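Local coordinates for fatty acid-binding protein homolog (PDB 6I8X) that binds fatty acids inside a beta-barrel and may sequester toxic fatty acids and their peroxidation products or help maintain the lipid layer of the nematode eggshell, at residues A[22-27]-A[138-143]; A[106-111]-A[120-125]. All blocks are in the same frame, centred on the assembly; numbering follows the deposited sequence.

From the N terminus, strand 15-23 runs into helix 25-31, and at that turn segment 22-27 meets 138-143, the start of the last strand, 140-148. Contact 1 therefore closes a loop of 110 residues that takes in the second helix, 36-43, and most of the barrel strands, joining the first strand to the last. Contact 2 lies wholly within that loop. It is local, a hairpin between strands 105-112 and 119-127 with eight residues between its segments. Strand 130-137 stands between the two contacts in the sheet, paired with 119-127 on one flank and 140-148 on the other. Their centres are 15 Å apart and they do not touch.

Contact 1. Residues A[22-27]-A[138-143]; sequences DENFDE and KGVSTS
Where the first strand of this fatty acid-binding protein barrel gives way to its helical lid, Glu23 forms an antiparallel hydrogen-bonded pair with Ser143 of the last strand. Glu23 N donates to Ser143 O at 2.9 Å, while the return bond, Ser143 N to Glu23 O, is weak at 3.4 Å. Glu23 O has a closer partner in the Thr142 hydroxyl: OG1, anti to the backbone N (chi1 -174°), donates to it at 2.7 Å from a position tilted off the carbonyl plane. The same OG1 lies 3.3 Å from Phe25 CA, and Thr142 CG2 meets CD1 of the Phe25 ring. Asn24, the residue just before the helix, turns its amide back to the strand; ND2 donates to Ser141 O at 2.9 Å with that oxygen close to the amide plane. Beyond it, Val140 CG1 packs 3.6 Å from Glu27 C in the first helical turn. Arg144 takes the carboxylate of Asp22 in a salt bridge and makes a cation-pi contact with Phe25. Past the single Glu23-Ser143 bridge, side-chain hydrogen bonds from the Thr142 hydroxyl and the Asn24 amide take over from backbone pairing and tie the start of the helix to the last strand.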
ATOM      1  N   ASP A  22      -2.090  14.455   4.376  1.00 31.94           N
ATOM      2  CA  ASP A  22      -3.127  13.835   3.576  1.00 31.78           C
ATOM      3  C   ASP A  22      -4.237  14.842   3.334  1.00 35.27           C
ATOM      4  O   ASP A  22      -4.183  15.954   3.854  1.00 33.59           O
ATOM      5  CB  ASP A  22      -3.646  12.557   4.262  1.00 33.24           C
ATOM      6  CG  ASP A  22      -4.068  12.706   5.712  1.00 40.65           C
ATOM      7  OD1 ASP A  22      -4.439  13.825   6.115  1.00 41.56           O
ATOM      8  OD2 ASP A  22      -4.106  11.697   6.416  1.00 50.46           O
ATOM      9  N   GLU A  23      -5.223  14.466   2.524  1.00 33.07           N
ATOM     10  CA  GLU A  23      -6.361  15.309   2.155  1.00 33.28           C
ATOM     11  C   GLU A  23      -7.578  14.434   2.216  1.00 36.06           C
ATOM     12  O   GLU A  23      -7.560  13.350   1.625  1.00 34.28           O
ATOM     13  CB  GLU A  23      -6.215  15.782   0.695  1.00 35.89           C
ATOM     14  CG  GLU A  23      -5.259  16.940   0.454  1.00 55.24           C
ATOM     15  CD  GLU A  23      -4.820  17.144  -0.994  1.00 90.31           C
ATOM     16  OE1 GLU A  23      -3.821  17.870  -1.202  1.00 96.16           O
ATOM     17  OE2 GLU A  23      -5.447  16.562  -1.913  1.00 80.09           O
ATOM     18  N   ASN A  24      -8.639  14.887   2.923  1.00 33.30           N
ATOM     19  CA  ASN A  24      -9.928  14.194   3.016  1.00 32.68           C
ATOM     20  C   ASN A  24      -9.856  12.760   3.591  1.00 35.94           C
ATOM     21  O   ASN A  24     -10.725  11.933   3.286  1.00 34.74           O
ATOM     22  CB  ASN A  24     -10.627  14.197   1.618  1.00 33.53           C
ATOM     23  CG  ASN A  24     -12.145  14.181   1.707  1.00 50.26           C
ATOM     24  OD1 ASN A  24     -12.753  14.775   2.614  1.00 42.12           O
ATOM     25  ND2 ASN A  24     -12.781  13.432   0.821  1.00 34.92           N
ATOM     26  N   PHE A  25      -8.838  12.453   4.421  1.00 32.74           N
ATOM     27  CA  PHE A  25      -8.732  11.089   4.982  1.00 31.68           C
ATOM     28  C   PHE A  25      -9.876  10.758   5.948  1.00 34.76           C
ATOM     29  O   PHE A  25     -10.351   9.630   5.950  1.00 34.79           O
ATOM     30  CB  PHE A  25      -7.343  10.812   5.608  1.00 32.02           C
ATOM     31  CG  PHE A  25      -7.024   9.356   5.897  1.00 32.35           C
ATOM     32  CD1 PHE A  25      -7.330   8.357   4.970  1.00 33.90           C
ATOM     33  CD2 PHE A  25      -6.346   8.990   7.061  1.00 31.91           C
ATOM     34  CE1 PHE A  25      -7.020   7.016   5.233  1.00 33.74           C
ATOM     35  CE2 PHE A  25      -6.024   7.650   7.316  1.00 32.60           C
ATOM     36  CZ  PHE A  25      -6.352   6.677   6.397  1.00 31.05           C
ATOM     37  N   ASP A  26     -10.359  11.744   6.706  1.00 32.30           N
ATOM     38  CA  ASP A  26     -11.460  11.562   7.660  1.00 32.60           C
ATOM     39  C   ASP A  26     -12.785  11.135   7.002  1.00 35.27           C
ATOM     40  O   ASP A  26     -13.409  10.188   7.473  1.00 34.43           O
ATOM     41  CB  ASP A  26     -11.689  12.813   8.511  1.00 34.27           C
ATOM     42  CG  ASP A  26     -12.702  12.567   9.600  1.00 44.68           C
ATOM     43  OD1 ASP A  26     -12.307  12.054  10.651  1.00 44.63           O
ATOM     44  OD2 ASP A  26     -13.920  12.840   9.367  1.00 49.18           O
ATOM     45  N   GLU A  27     -13.227  11.839   5.962  1.00 33.06           N
ATOM     46  CA  GLU A  27     -14.478  11.475   5.292  1.00 34.82           C
ATOM     47  C   GLU A  27     -14.373  10.098   4.634  1.00 38.07           C
ATOM     48  O   GLU A  27     -15.360   9.357   4.606  1.00 38.65           O
ATOM     49  CB  GLU A  27     -14.943  12.568   4.302  1.00 37.19           C
ATOM     50  CG  GLU A  27     -16.456  12.596   4.057  1.00 51.68           C
ATOM     51  CD  GLU A  27     -17.407  12.677   5.246  1.00 74.24           C
ATOM     52  OE1 GLU A  27     -17.031  13.248   6.296  1.00 56.94           O
ATOM     53  OE2 GLU A  27     -18.550  12.178   5.113  1.00 76.09           O
ATOM     54  N   LYS A 138     -17.151   4.433  -1.927  1.00 48.67           N
ATOM     55  CA  LYS A 138     -18.514   4.991  -2.062  1.00 48.44           C
ATOM     56  C   LYS A 138     -18.521   6.453  -2.598  1.00 50.98           C
ATOM     57  O   LYS A 138     -19.296   7.286  -2.116  1.00 51.74           O
ATOM     58  CB  LYS A 138     -19.274   4.906  -0.721  1.00 49.80           C
ATOM     59  CG  LYS A 138     -19.481   3.503  -0.177  1.00 60.34           C
ATOM     60  CD  LYS A 138     -20.073   3.568   1.227  1.00 71.52           C
ATOM     61  CE  LYS A 138     -20.557   2.227   1.722  1.00 88.10           C
ATOM     62  NZ  LYS A 138     -21.169   2.333   3.077  1.00 98.14           N
ATOM     63  N   GLY A 139     -17.640   6.749  -3.556  1.00 45.45           N
ATOM     64  CA  GLY A 139     -17.503   8.082  -4.141  1.00 45.34           C
ATOM     65  C   GLY A 139     -16.632   9.052  -3.349  1.00 48.42           C
ATOM     66  O   GLY A 139     -16.409  10.183  -3.800  1.00 49.34           O
ATOM     67  N   VAL A 140     -16.135   8.632  -2.160  1.00 40.17           N
ATOM     68  CA  VAL A 140     -15.297   9.491  -1.314  1.00 38.77           C
ATOM     69  C   VAL A 140     -13.797   9.193  -1.555  1.00 41.64           C
ATOM     70  O   VAL A 140     -13.353   8.087  -1.269  1.00 41.58           O
ATOM     71  CB  VAL A 140     -15.706   9.436   0.197  1.00 41.50           C
ATOM     72  CG1 VAL A 140     -14.757  10.265   1.050  1.00 40.17           C
ATOM     73  CG2 VAL A 140     -17.158   9.901   0.398  1.00 41.45           C
ATOM     74  N   SER A 141     -13.044  10.178  -2.098  1.00 37.53           N
ATOM     75  CA  SER A 141     -11.613  10.059  -2.432  1.00 36.51           C
ATOM     76  C   SER A 141     -10.698  10.731  -1.413  1.00 39.92           C
ATOM     77  O   SER A 141     -11.081  11.714  -0.784  1.00 39.98           O
ATOM     78  CB  SER A 141     -11.328  10.637  -3.819  1.00 38.59           C
ATOM     79  OG  SER A 141     -11.868   9.798  -4.822  1.00 52.23           O
ATOM     80  N   THR A 142      -9.467  10.208  -1.292  1.00 35.38           N
ATOM     81  CA  THR A 142      -8.420  10.693  -0.390  1.00 32.89           C
ATOM     82  C   THR A 142      -7.024  10.477  -1.006  1.00 33.19           C
ATOM     83  O   THR A 142      -6.836   9.537  -1.771  1.00 31.26           O
ATOM     84  CB  THR A 142      -8.563  10.075   1.027  1.00 37.29           C
ATOM     85  OG1 THR A 142      -7.611  10.697   1.889  1.00 36.86           O
ATOM     86  CG2 THR A 142      -8.346   8.544   1.055  1.00 32.92           C
ATOM     87  N   SER A 143      -6.076  11.371  -0.691  1.00 29.83           N
ATOM     88  CA  SER A 143      -4.671  11.309  -1.116  1.00 29.19           C
ATOM     89  C   SER A 143      -3.821  11.455   0.140  1.00 31.13           C
ATOM     90  O   SER A 143      -4.114  12.311   0.964  1.00 30.16           O
ATOM     91  CB  SER A 143      -4.339  12.438  -2.090  1.00 31.00           C
ATOM     92  OG  SER A 143      -4.912  12.124  -3.340  1.00 47.16           O
TER

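Contact 2. Residues A[106-111]-A[120-125]. With EDO (1,2-ethanediol), chain H.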
ATOM      1  N   LEU A 106       1.435   2.220  -9.452  1.00 33.11           N
ATOM      2  CA  LEU A 106       1.488   0.974  -8.703  1.00 32.14           C
ATOM      3  C   LEU A 106       0.142   0.792  -7.976  1.00 37.81           C
ATOM      4  O   LEU A 106      -0.358   1.724  -7.350  1.00 36.74           O
ATOM      5  CB  LEU A 106       2.668   1.006  -7.721  1.00 30.52           C
ATOM      6  CG  LEU A 106       2.761  -0.066  -6.626  1.00 33.43           C
ATOM      7  CD1 LEU A 106       3.158  -1.410  -7.207  1.00 33.97           C
ATOM      8  CD2 LEU A 106       3.818   0.342  -5.591  1.00 31.76           C
ATOM      9  N   THR A 107      -0.471  -0.386  -8.120  1.00 35.73           N
ATOM     10  CA  THR A 107      -1.719  -0.699  -7.428  1.00 35.46           C
ATOM     11  C   THR A 107      -1.453  -1.770  -6.358  1.00 38.18           C
ATOM     12  O   THR A 107      -0.451  -2.492  -6.433  1.00 37.97           O
ATOM     13  CB  THR A 107      -2.853  -1.060  -8.392  1.00 45.35           C
ATOM     14  OG1 THR A 107      -2.611  -2.344  -8.961  1.00 43.22           O
ATOM     15  CG2 THR A 107      -3.083   0.005  -9.465  1.00 41.77           C
ATOM     16  N   GLU A 108      -2.316  -1.825  -5.343  1.00 32.46           N
ATOM     17  CA  GLU A 108      -2.241  -2.761  -4.234  1.00 32.17           C
ATOM     18  C   GLU A 108      -3.688  -3.086  -3.899  1.00 39.23           C
ATOM     19  O   GLU A 108      -4.442  -2.227  -3.419  1.00 39.80           O
ATOM     20  CB  GLU A 108      -1.507  -2.121  -3.038  1.00 32.41           C
ATOM     21  CG  GLU A 108      -1.388  -2.999  -1.803  1.00 40.30           C
ATOM     22  CD  GLU A 108      -0.776  -2.329  -0.576  1.00 52.83           C
ATOM     23  OE1 GLU A 108      -0.200  -1.227  -0.710  1.00 43.59           O
ATOM     24  OE2 GLU A 108      -0.847  -2.922   0.523  1.00 47.23           O
ATOM     25  N   THR A 109      -4.080  -4.317  -4.186  1.00 35.99           N
ATOM     26  CA  THR A 109      -5.433  -4.779  -3.988  1.00 37.24           C
ATOM     27  C   THR A 109      -5.486  -5.731  -2.803  1.00 43.47           C
ATOM     28  O   THR A 109      -4.671  -6.648  -2.698  1.00 43.59           O
ATOM     29  CB  THR A 109      -5.952  -5.383  -5.307  1.00 44.11           C
ATOM     30  OG1 THR A 109      -5.699  -4.440  -6.357  1.00 39.00           O
ATOM     31  CG2 THR A 109      -7.460  -5.737  -5.259  1.00 42.11           C
ATOM     32  N   HIS A 110      -6.446  -5.487  -1.906  1.00 40.84           N
ATOM     33  CA  HIS A 110      -6.710  -6.303  -0.725  1.00 40.66           C
ATOM     34  C   HIS A 110      -8.084  -6.911  -0.836  1.00 46.74           C
ATOM     35  O   HIS A 110      -9.047  -6.232  -1.207  1.00 45.68           O
ATOM     36  CB  HIS A 110      -6.634  -5.478   0.569  1.00 39.53           C
ATOM     37  CG  HIS A 110      -5.262  -4.986   0.905  1.00 41.68           C
ATOM     38  ND1 HIS A 110      -4.686  -5.250   2.139  1.00 43.22           N
ATOM     39  CD2 HIS A 110      -4.407  -4.230   0.182  1.00 42.54           C
ATOM     40  CE1 HIS A 110      -3.498  -4.671   2.117  1.00 41.66           C
ATOM     41  NE2 HIS A 110      -3.278  -4.057   0.958  1.00 41.85           N
ATOM     42  N   ILE A 111      -8.162  -8.205  -0.534  1.00 45.65           N
ATOM     43  CA  ILE A 111      -9.413  -8.941  -0.444  1.00 47.75           C
ATOM     44  C   ILE A 111      -9.397  -9.536   0.961  1.00 51.96           C
ATOM     45  O   ILE A 111      -8.440 -10.218   1.308  1.00 50.73           O
ATOM     46  CB  ILE A 111      -9.608 -10.039  -1.538  1.00 52.52           C
ATOM     47  CG1 ILE A 111      -9.489  -9.473  -2.976  1.00 53.14           C
ATOM     48  CG2 ILE A 111     -10.945 -10.737  -1.338  1.00 53.69           C
ATOM     49  CD1 ILE A 111      -9.438 -10.559  -4.123  1.00 55.23           C
ATOM     50  N   GLU A 120     -10.723  -3.946  -2.169  1.00 45.56           N
ATOM     51  CA  GLU A 120     -10.292  -2.563  -2.285  1.00 43.58           C
ATOM     52  C   GLU A 120      -8.893  -2.418  -2.892  1.00 45.64           C
ATOM     53  O   GLU A 120      -7.956  -3.092  -2.456  1.00 44.52           O
ATOM     54  CB  GLU A 120     -10.389  -1.838  -0.933  1.00 44.10           C
ATOM     55  CG  GLU A 120      -9.884  -0.409  -1.027  1.00 51.66           C
ATOM     56  CD  GLU A 120     -10.290   0.555   0.058  1.00 60.26           C
ATOM     57  OE1 GLU A 120     -10.249   0.165   1.244  1.00 57.64           O
ATOM     58  OE2 GLU A 120     -10.560   1.731  -0.275  1.00 52.85           O
ATOM     59  N   THR A 121      -8.760  -1.493  -3.864  1.00 40.80           N
ATOM     60  CA  THR A 121      -7.506  -1.158  -4.528  1.00 39.07           C
ATOM     61  C   THR A 121      -6.965   0.221  -4.101  1.00 40.43           C
ATOM     62  O   THR A 121      -7.707   1.216  -4.114  1.00 38.39           O
ATOM     63  CB  THR A 121      -7.662  -1.287  -6.056  1.00 44.31           C
ATOM     64  OG1 THR A 121      -8.143  -2.599  -6.359  1.00 46.10           O
ATOM     65  CG2 THR A 121      -6.344  -1.039  -6.815  1.00 40.19           C
ATOM     66  N   TYR A 122      -5.661   0.272  -3.755  1.00 37.74           N
ATOM     67  CA  TYR A 122      -4.929   1.514  -3.432  1.00 38.24           C
ATOM     68  C   TYR A 122      -3.968   1.798  -4.582  1.00 41.93           C
ATOM     69  O   TYR A 122      -3.358   0.881  -5.118  1.00 41.16           O
ATOM     70  CB  TYR A 122      -4.140   1.418  -2.117  1.00 40.10           C
ATOM     71  CG  TYR A 122      -4.950   0.891  -0.960  1.00 45.45           C
ATOM     72  CD1 TYR A 122      -6.063   1.581  -0.490  1.00 47.90           C
ATOM     73  CD2 TYR A 122      -4.637  -0.326  -0.364  1.00 48.33           C
ATOM     74  CE1 TYR A 122      -6.815   1.099   0.582  1.00 50.41           C
ATOM     75  CE2 TYR A 122      -5.406  -0.839   0.683  1.00 50.85           C
ATOM     76  CZ  TYR A 122      -6.487  -0.116   1.163  1.00 59.67           C
ATOM     77  OH  TYR A 122      -7.225  -0.599   2.217  1.00 64.37           O
ATOM     78  N   GLU A 123      -3.824   3.066  -4.942  1.00 38.14           N
ATOM     79  CA  GLU A 123      -2.985   3.506  -6.045  1.00 37.31           C
ATOM     80  C   GLU A 123      -1.826   4.370  -5.538  1.00 37.77           C
ATOM     81  O   GLU A 123      -2.040   5.249  -4.710  1.00 35.69           O
ATOM     82  CB  GLU A 123      -3.876   4.276  -7.016  1.00 39.52           C
ATOM     83  CG  GLU A 123      -3.192   4.903  -8.213  1.00 56.17           C
ATOM     84  CD  GLU A 123      -4.096   5.807  -9.033  1.00 85.22           C
ATOM     85  OE1 GLU A 123      -5.313   5.519  -9.131  1.00 78.65           O
ATOM     86  OE2 GLU A 123      -3.583   6.812  -9.577  1.00 83.42           O
ATOM     87  N   TYR A 124      -0.598   4.111  -6.030  1.00 32.84           N
ATOM     88  CA  TYR A 124       0.573   4.886  -5.666  1.00 31.55           C
ATOM     89  C   TYR A 124       1.157   5.546  -6.877  1.00 35.70           C
ATOM     90  O   TYR A 124       1.303   4.920  -7.929  1.00 35.14           O
ATOM     91  CB  TYR A 124       1.659   4.055  -4.994  1.00 32.09           C
ATOM     92  CG  TYR A 124       1.266   3.367  -3.716  1.00 34.31           C
ATOM     93  CD1 TYR A 124       1.527   3.952  -2.480  1.00 35.56           C
ATOM     94  CD2 TYR A 124       0.772   2.060  -3.730  1.00 35.41           C
ATOM     95  CE1 TYR A 124       1.296   3.267  -1.291  1.00 34.96           C
ATOM     96  CE2 TYR A 124       0.516   1.373  -2.544  1.00 36.19           C
ATOM     97  CZ  TYR A 124       0.778   1.982  -1.326  1.00 39.74           C
ATOM     98  OH  TYR A 124       0.562   1.308  -0.149  1.00 38.41           O
ATOM     99  N   ARG A 125       1.530   6.829  -6.716  1.00 33.27           N
ATOM    100  CA  ARG A 125       2.127   7.610  -7.782  1.00 34.22           C
ATOM    101  C   ARG A 125       3.233   8.439  -7.213  1.00 38.38           C
ATOM    102  O   ARG A 125       3.168   8.843  -6.065  1.00 36.77           O
ATOM    103  CB  ARG A 125       1.077   8.515  -8.448  1.00 36.52           C
ATOM    104  CG  ARG A 125       0.003   7.767  -9.243  1.00 47.18           C
ATOM    105  CD  ARG A 125      -0.931   8.709  -9.985  1.00 58.48           C
ATOM    106  NE  ARG A 125      -0.255   9.380 -11.095  1.00 69.57           N
ATOM    107  CZ  ARG A 125      -0.192   8.906 -12.334  1.00 82.27           C
ATOM    108  NH1 ARG A 125      -0.786   7.762 -12.647  1.00 63.06           N
ATOM    109  NH2 ARG A 125       0.457   9.581 -13.274  1.00 73.57           N
TER
HETATM  110  C1  EDO H 206      -8.811   4.493  -6.054  1.00 71.71           C
HETATM  111  O1  EDO H 206      -7.717   3.660  -6.408  1.00 71.10           O
HETATM  112  C2  EDO H 206      -8.414   5.992  -6.172  1.00 71.58           C
HETATM  113  O2  EDO H 206      -7.809   6.219  -7.432  1.00 73.30           O
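A carboxylate held between a tyrosine and a histidine on one face of a beta hairpin sets this contact apart: Tyr124 OH donates to Glu108 OE1 at 2.7 Å, and His110 NE2 to Glu108 OE2, also at 2.7 Å. Strands 105-112 and 119-127 of the barrel run antiparallel here, with hydrogen-bonded pairs Leu106-Tyr124, Glu108-Tyr122 and His110-Glu120 alternating with the non-hydrogen-bonded Thr107-Glu123 and Thr109-Thr121. Glu108 is extended, CG anti to the backbone N (chi1 179°), and its carboxylate lies nearly coplanar with the Tyr124 ring, 12° apart, and OE1 sits at the ring edge, in its plane. The imidazole instead meets OE2 from above the carboxylate plane, although OE2 is in the plane of the histidine ring. With both oxygens engaged, the rotation of the buried carboxylate is fixed, and the two donors would be expected to stabilise its negative charge. Tyr124 OH is also hydrogen-bonded to Lys49 NZ, which belongs to the vaccenic acid pocket, while His110 ND1 is hydrogen-bonded to His94 ND1, so the polar chain continues to strands 47-53 and 93-100.

Tyr122 brings its ring edge toward the His110 face in an offset edge-to-face pair, planes at 66°, with Tyr122 CE2 3.6 Å from His110 CD2. Farther along this face Leu106 lies beside Tyr124 and points the same way, its CD2 4.0 Å from Tyr124 CD2. Glu120 sends its carboxylate away to Arg32 and Tyr28. The other face carries Thr107, Thr109, Thr121 and Glu123; a 1,2-ethanediol, probably from the crystallisation liquor, makes weak hydrogen bonds to Thr121 O and Glu123 OE1. Thr109 OG1 and Thr121 OG1 share a hydrogen bond at 3.1 Å, and Thr121 CG2 rests 3.8 Å from Thr107 CB.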